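Local structure of ferredoxin-like protein of unknown function (Thermobifida fusca, 3BGU) at residues A26-N31 with P104-R109; A51-L56 with Q90-H95. The protein is of unknown function but is a dimeric ferredoxin-like protein of the stress-responsive A/B barrel family, with a pocket that holds nitrobenzene in the crystal. All coordinates share one frame; numbering follows the deposited sequence. Where two conformers were deposited one is given.

Contact 1 (A26-N31 with P104-R109). With NBZ (nitrobenzene), chain N; EDO (1,2-ethanediol), chain I; EDO (1,2-ethanediol), chain J.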
loop_
_atom_site.group_PDB
_atom_site.type_symbol
_atom_site.label_atom_id
_atom_site.label_comp_id
_atom_site.label_asym_id
_atom_site.label_seq_id
_atom_site.Cartn_x
_atom_site.Cartn_y
_atom_site.Cartn_z
ATOM N N ALA A 26 2.932 1.510 -4.601
ATOM C CA ALA A 26 3.565 0.596 -5.551
ATOM C C ALA A 26 4.195 -0.592 -4.839
ATOM O O ALA A 26 4.890 -0.416 -3.855
ATOM C CB ALA A 26 4.635 1.324 -6.373
ATOM N N LEU A 27 3.929 -1.786 -5.373
ATOM C CA LEU A 27 4.567 -3.011 -4.895
ATOM C C LEU A 27 5.503 -3.547 -5.995
ATOM O O LEU A 27 5.116 -3.576 -7.167
ATOM C CB LEU A 27 3.567 -4.080 -4.515
ATOM C CG LEU A 27 2.468 -3.665 -3.545
ATOM C CD1 LEU A 27 1.549 -4.842 -3.186
ATOM C CD2 LEU A 27 3.031 -3.026 -2.242
ATOM N N PHE A 28 6.719 -3.894 -5.584
ATOM C CA PHE A 28 7.758 -4.393 -6.449
ATOM C C PHE A 28 8.058 -5.865 -6.186
ATOM O O PHE A 28 8.111 -6.316 -5.037
ATOM C CB PHE A 28 9.058 -3.636 -6.235
ATOM C CG PHE A 28 8.936 -2.157 -6.286
ATOM C CD1 PHE A 28 8.129 -1.503 -7.210
ATOM C CD2 PHE A 28 9.741 -1.387 -5.448
ATOM C CE1 PHE A 28 8.079 -0.073 -7.156
ATOM C CE2 PHE A 28 9.669 -0.004 -5.398
ATOM C CZ PHE A 28 8.856 0.652 -6.245
ATOM N N ARG A 29 8.321 -6.574 -7.278
ATOM C CA ARG A 29 8.834 -7.962 -7.306
ATOM C C ARG A 29 10.191 -7.904 -8.017
ATOM O O ARG A 29 10.251 -7.571 -9.211
ATOM C CB ARG A 29 7.871 -8.856 -8.088
ATOM C CG ARG A 29 8.343 -10.309 -8.323
ATOM C CD ARG A 29 7.183 -11.224 -8.790
ATOM N NE ARG A 29 7.044 -11.250 -10.241
ATOM C CZ ARG A 29 7.684 -12.110 -11.039
ATOM N NH1 ARG A 29 8.483 -13.036 -10.532
ATOM N NH2 ARG A 29 7.490 -12.068 -12.342
ATOM N N TRP A 30 11.276 -8.206 -7.307
ATOM C CA TRP A 30 12.617 -8.065 -7.871
ATOM C C TRP A 30 12.849 -9.137 -8.918
ATOM O O TRP A 30 12.212 -10.197 -8.855
ATOM C CB TRP A 30 13.695 -8.140 -6.810
ATOM C CG TRP A 30 13.556 -7.179 -5.680
ATOM C CD1 TRP A 30 13.592 -7.482 -4.345
ATOM C CD2 TRP A 30 13.365 -5.764 -5.762
ATOM N NE1 TRP A 30 13.486 -6.368 -3.622
ATOM C CE2 TRP A 30 13.319 -5.284 -4.449
ATOM C CE3 TRP A 30 13.269 -4.838 -6.827
ATOM C CZ2 TRP A 30 13.189 -3.930 -4.160
ATOM C CZ3 TRP A 30 13.101 -3.489 -6.533
ATOM C CH2 TRP A 30 13.027 -3.055 -5.199
ATOM N N ASN A 31 13.739 -8.841 -9.869
ATOM C CA ASN A 31 14.186 -9.855 -10.815
ATOM C C ASN A 31 15.415 -10.584 -10.189
ATOM O O ASN A 31 15.802 -10.297 -9.050
ATOM C CB ASN A 31 14.412 -9.252 -12.226
ATOM C CG ASN A 31 15.423 -8.184 -12.228
ATOM O OD1 ASN A 31 16.433 -8.297 -11.549
ATOM N ND2 ASN A 31 15.213 -7.143 -13.059
ATOM N N PRO A 104 15.750 -1.090 -13.370
ATOM C CA PRO A 104 16.498 -2.288 -13.787
ATOM C C PRO A 104 16.362 -3.486 -12.847
ATOM O O PRO A 104 16.640 -4.615 -13.222
ATOM C CB PRO A 104 17.957 -1.800 -13.834
ATOM C CG PRO A 104 17.940 -0.372 -13.608
ATOM C CD PRO A 104 16.643 0.031 -13.047
HETATM N N MSE A 105 15.900 -3.224 -11.632
HETATM C CA MSE A 105 15.734 -4.252 -10.628
HETATM C C MSE A 105 14.401 -5.003 -10.690
HETATM O O MSE A 105 14.236 -6.042 -10.020
HETATM C CB MSE A 105 15.838 -3.576 -9.282
HETATM C CG MSE A 105 17.113 -2.867 -9.104
HETATM SE SE MSE A 105 17.097 -1.935 -7.420
HETATM C CE MSE A 105 17.058 -3.420 -6.158
ATOM N N LEU A 106 13.459 -4.523 -11.501
ATOM C CA LEU A 106 12.078 -5.001 -11.453
ATOM C C LEU A 106 11.781 -6.221 -12.299
ATOM O O LEU A 106 12.138 -6.264 -13.468
ATOM C CB LEU A 106 11.126 -3.885 -11.877
ATOM C CG LEU A 106 11.027 -2.706 -10.892
ATOM C CD1 LEU A 106 10.163 -1.544 -11.471
ATOM C CD2 LEU A 106 10.508 -3.101 -9.526
ATOM N N ALA A 107 11.118 -7.217 -11.699
ATOM C CA ALA A 107 10.465 -8.276 -12.453
ATOM C C ALA A 107 9.016 -7.875 -12.669
ATOM O O ALA A 107 8.423 -8.129 -13.730
ATOM C CB ALA A 107 10.569 -9.634 -11.726
ATOM N N ASP A 108 8.440 -7.210 -11.662
ATOM C CA ASP A 108 7.152 -6.642 -11.787
ATOM C C ASP A 108 6.935 -5.473 -10.825
ATOM O O ASP A 108 7.629 -5.340 -9.826
ATOM C CB ASP A 108 6.098 -7.682 -11.548
ATOM C CG ASP A 108 4.765 -7.198 -11.952
ATOM O OD1 ASP A 108 4.680 -6.379 -12.941
ATOM O OD2 ASP A 108 3.821 -7.623 -11.278
ATOM N N ARG A 109 5.973 -4.636 -11.188
ATOM C CA ARG A 109 5.541 -3.501 -10.345
ATOM C C ARG A 109 4.028 -3.359 -10.505
ATOM O O ARG A 109 3.540 -3.325 -11.659
ATOM C CB ARG A 109 6.184 -2.212 -10.796
ATOM C CG ARG A 109 5.688 -0.934 -10.147
ATOM C CD ARG A 109 6.213 0.333 -10.826
ATOM N NE ARG A 109 5.627 1.518 -10.230
ATOM C CZ ARG A 109 4.449 2.037 -10.588
ATOM N NH1 ARG A 109 3.699 1.475 -11.535
ATOM N NH2 ARG A 109 3.952 3.112 -9.977
HETATM C C1 NBZ N . 7.294 5.617 -6.141
HETATM C C2 NBZ N . 8.169 6.360 -5.364
HETATM C C3 NBZ N . 9.518 6.165 -5.439
HETATM C C4 NBZ N . 10.012 5.273 -6.370
HETATM C C5 NBZ N . 9.166 4.506 -7.166
HETATM C C6 NBZ N . 7.778 4.699 -7.080
HETATM N N1 NBZ N . 6.877 3.969 -7.888
HETATM O O1 NBZ N . 7.239 3.017 -8.592
HETATM O O2 NBZ N . 5.655 4.245 -7.897
HETATM C C1 EDO I . 1.499 -4.373 -13.555
HETATM O O1 EDO I . 2.007 -5.684 -13.385
HETATM C C2 EDO I . 0.284 -4.143 -14.456
HETATM O O2 EDO I . -0.066 -5.244 -15.330
HETATM C C1 EDO J . 13.801 -12.416 -5.023
HETATM O O1 EDO J . 13.979 -13.357 -6.087
HETATM C C2 EDO J . 12.464 -11.757 -5.256
HETATM O O2 EDO J . 11.927 -12.170 -6.529
#

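Contact 2 (A51-L56 with Q90-H95). With NBZ (nitrobenzene), chain N; EDO (1,2-ethanediol), chain G; EDO (1,2-ethanediol), chain D.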
loop_
_atom_site.group_PDB
_atom_site.type_symbol
_atom_site.label_atom_id
_atom_site.label_comp_id
_atom_site.label_asym_id
_atom_site.label_seq_id
_atom_site.Cartn_x
_atom_site.Cartn_y
_atom_site.Cartn_z
ATOM N N ALA A 51 11.395 13.268 -2.875
ATOM C CA ALA A 51 10.598 14.268 -3.595
ATOM C C ALA A 51 9.626 14.958 -2.618
ATOM O O ALA A 51 8.387 14.979 -2.812
ATOM C CB ALA A 51 9.886 13.634 -4.779
ATOM N N ALA A 52 10.218 15.482 -1.534
ATOM C CA ALA A 52 9.482 16.041 -0.396
ATOM C C ALA A 52 8.962 17.469 -0.653
ATOM O O ALA A 52 9.245 18.446 0.063
ATOM C CB ALA A 52 10.271 15.963 0.865
ATOM N N ILE A 53 8.169 17.580 -1.716
ATOM C CA ILE A 53 7.408 18.787 -2.006
ATOM C C ILE A 53 6.359 18.983 -0.892
ATOM O O ILE A 53 6.020 18.019 -0.203
ATOM C CB ILE A 53 6.722 18.700 -3.396
ATOM C CG1 ILE A 53 5.782 17.496 -3.522
ATOM C CG2 ILE A 53 7.793 18.575 -4.480
ATOM C CD1 ILE A 53 4.976 17.476 -4.839
ATOM N N PRO A 54 5.901 20.217 -0.667
ATOM C CA PRO A 54 4.848 20.460 0.345
ATOM C C PRO A 54 3.617 19.577 0.243
ATOM O O PRO A 54 3.064 19.220 1.268
ATOM C CB PRO A 54 4.440 21.915 0.096
ATOM C CG PRO A 54 5.601 22.522 -0.529
ATOM C CD PRO A 54 6.391 21.488 -1.250
ATOM N N GLU A 55 3.218 19.161 -0.969
ATOM C CA GLU A 55 2.070 18.299 -1.186
ATOM C C GLU A 55 2.275 16.857 -0.725
ATOM O O GLU A 55 1.335 16.127 -0.566
ATOM C CB GLU A 55 1.705 18.337 -2.649
ATOM C CG GLU A 55 1.206 19.711 -3.092
ATOM C CD GLU A 55 2.319 20.682 -3.514
ATOM O OE1 GLU A 55 3.501 20.318 -3.486
ATOM O OE2 GLU A 55 1.968 21.822 -3.907
ATOM N N LEU A 56 3.495 16.421 -0.595
ATOM C CA LEU A 56 3.803 15.063 -0.058
ATOM C C LEU A 56 3.720 15.152 1.472
ATOM O O LEU A 56 4.572 15.755 2.144
ATOM C CB LEU A 56 5.207 14.600 -0.449
ATOM C CG LEU A 56 5.648 13.228 0.081
ATOM C CD1 LEU A 56 4.769 12.119 -0.522
ATOM C CD2 LEU A 56 7.073 12.950 -0.272
ATOM N N GLN A 90 5.382 13.108 -9.378
ATOM C CA GLN A 90 5.826 12.287 -10.514
ATOM C C GLN A 90 6.969 12.958 -11.311
ATOM O O GLN A 90 7.807 12.278 -11.869
ATOM C CB GLN A 90 4.645 12.004 -11.449
ATOM C CG GLN A 90 3.575 11.061 -10.952
ATOM C CD GLN A 90 2.504 10.865 -11.995
ATOM O OE1 GLN A 90 1.927 11.835 -12.493
ATOM N NE2 GLN A 90 2.248 9.608 -12.366
ATOM N N ASP A 91 6.937 14.288 -11.394
ATOM C CA ASP A 91 7.823 15.059 -12.231
ATOM C C ASP A 91 9.068 15.561 -11.509
ATOM O O ASP A 91 9.973 16.122 -12.142
ATOM C CB ASP A 91 7.084 16.283 -12.777
ATOM C CG ASP A 91 6.065 15.933 -13.830
ATOM O OD1 ASP A 91 6.173 14.856 -14.459
ATOM O OD2 ASP A 91 5.191 16.793 -14.061
ATOM N N HIS A 92 9.118 15.363 -10.189
ATOM C CA HIS A 92 10.182 15.941 -9.388
ATOM C C HIS A 92 11.484 15.204 -9.684
ATOM O O HIS A 92 11.504 13.988 -9.852
ATOM C CB HIS A 92 9.835 15.832 -7.907
ATOM C CG HIS A 92 10.704 16.646 -7.008
ATOM N ND1 HIS A 92 11.951 16.217 -6.599
ATOM C CD2 HIS A 92 10.465 17.805 -6.350
ATOM C CE1 HIS A 92 12.465 17.128 -5.784
ATOM N NE2 HIS A 92 11.580 18.097 -5.612
ATOM N N PRO A 93 12.591 15.934 -9.788
ATOM C CA PRO A 93 13.804 15.236 -10.034
ATOM C C PRO A 93 14.186 14.089 -9.083
ATOM O O PRO A 93 14.784 13.094 -9.536
ATOM C CB PRO A 93 14.856 16.377 -9.970
ATOM C CG PRO A 93 14.159 17.592 -9.967
ATOM C CD PRO A 93 12.745 17.386 -9.684
ATOM N N ASP A 94 13.880 14.226 -7.792
ATOM C CA ASP A 94 14.176 13.146 -6.840
ATOM C C ASP A 94 13.470 11.872 -7.318
ATOM O O ASP A 94 14.004 10.753 -7.253
ATOM C CB ASP A 94 13.580 13.434 -5.466
ATOM C CG ASP A 94 14.367 14.379 -4.601
ATOM O OD1 ASP A 94 15.310 15.068 -5.035
ATOM O OD2 ASP A 94 14.056 14.364 -3.390
ATOM N N HIS A 95 12.203 12.041 -7.705
ATOM C CA HIS A 95 11.397 10.945 -8.093
ATOM C C HIS A 95 11.876 10.270 -9.362
ATOM O O HIS A 95 11.944 9.038 -9.431
ATOM C CB HIS A 95 9.953 11.425 -8.222
ATOM C CG HIS A 95 8.997 10.329 -8.509
ATOM N ND1 HIS A 95 8.597 9.441 -7.538
ATOM C CD2 HIS A 95 8.408 9.932 -9.659
ATOM C CE1 HIS A 95 7.734 8.587 -8.065
ATOM N NE2 HIS A 95 7.600 8.863 -9.351
HETATM C C1 NBZ N . 7.294 5.617 -6.141
HETATM C C2 NBZ N . 8.169 6.360 -5.364
HETATM C C3 NBZ N . 9.518 6.165 -5.439
HETATM C C4 NBZ N . 10.012 5.273 -6.370
HETATM C C5 NBZ N . 9.166 4.506 -7.166
HETATM C C6 NBZ N . 7.778 4.699 -7.080
HETATM N N1 NBZ N . 6.877 3.969 -7.888
HETATM O O1 NBZ N . 7.239 3.017 -8.592
HETATM O O2 NBZ N . 5.655 4.245 -7.897
HETATM C C1 EDO G . 11.917 19.192 -1.997
HETATM O O1 EDO G . 13.024 18.675 -2.733
HETATM C C2 EDO G . 11.304 20.376 -2.739
HETATM O O2 EDO G . 11.752 20.430 -4.097
HETATM C C1 EDO D . 3.150 6.900 -9.642
HETATM O O1 EDO D . 3.520 7.271 -10.994
HETATM C C2 EDO D . 4.069 7.551 -8.632
HETATM O O2 EDO D . 5.360 6.987 -8.696
#

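Contact 1 (A26-N31 with P104-R109)
Residues 26-31 and 104-109 form an antiparallel strand pairing with a classic beta bulge, at the edge of the four-stranded sheet of a ferredoxin-like domain. Strand 21-30 is central and strand 106-115 is outermost within the chain. At the bulge Ala107 and Asp108 both face Arg29, and both amides donate to Arg29 O. The bond from Ala107 N is the shorter, 2.7 Å; that from Asp108 N lies in the carbonyl plane, on a lone pair. Arg29 N returns a nearly straight bond to Asp108 O.

Phe28 and Arg109 run side by side on the pocket face. With CG anti to the backbone N (chi1 172°) and the chain extended to NE, Arg109 passes the Phe28 ring edge and reaches nitrobenzene. Arg109 NE donates a hydrogen bond to nitrobenzene O1 at 2.7 Å. Arg109 NH2 donates to nitrobenzene O2 at 2.9 Å. His24 NE2 is also hydrogen-bonded to the nitrobenzene. A leucine in place of Arg109 would probably leave the nitro group without this two-pronged grip.

The Trp30 ring is held between Phe28 CB on one face and selenomethionine Met105 on the other, with Met105 CE 4.0 Å from the six-membered ring centroid. Helix 36-48 packs against Trp30 and Met105. Beyond the strand, Asn31 N donates to Met105 O, and Asn31 ND2 donates to Pro104 O at 2.9 Å, almost in its own amide plane.

Contact 2 (A51-L56 with Q90-H95)
Ala51 and Asp94 bring the two backbones to 5.0 Å between CA atoms, where the loop after helix 36-48 meets the junction of helices 82-91 and 93-102. The loop bends sharply here: Ala52 centres an inverse gamma turn, closed by Ile53 N to Ala51 O, and a type I beta turn follows from Ile53 to Leu56.

Ala51 fits among three side chains. Its CA lies over one face of the His92 ring in a CH-pi contact, 4.0 Å from the centroid. Pro93 CD lies over the opposite face, also offset toward the rim. The Ala51 methyl is 3.8 Å from Asp94 CB and also approaches His95 CB. Ala51 N donates to Asp94 OD2, although the position of that oxygen is less certain.

His92 is the N-cap of helix 93-102. Its ring is carried away from its own backbone N (chi1 -167°), which brings ND1 round to accept from Asp94 N at 3.0 Å, near the ring plane. This bond probably limits rotation of the ring. At the far edge, NE2 hydrogen-bonds an ethanediol oxygen. Ile53 and His92 lie alongside each other, pointing opposite ways, with Ile53 CG2 3.4 Å from His92 CD2.

Tyr89 of helix 82-91 packs on Ala51, and its ring also meets that of His95. In the first turn of helix 93-102, His95 turns its ring toward the ligand pocket, placing CE1 3.5 Å from nitrobenzene C2.

Overall arrangement
Contact 1 and contact 2 lie on opposite sides of the chain's centre, about 21 Å apart between centres. Both are partly buried, and contact 2 is nested along the chain within the loop closed by contact 1. They share no segment, but helix 93-102 leads on to strand 106-115. Contact 1 joins strands, mainly through backbone bonds with a bulge. Contact 2 joins a loop to a helix start, through a side-chain cap, a CH-pi contact, small apolar touches and one less certain backbone-to-carboxylate hydrogen bond. Nitrobenzene relates them: residues 104-109 grip its polar nitro group, while residues 90-95 meet its ring carbons. The second subunit reaches contact 1 at Leu27 but does not touch contact 2.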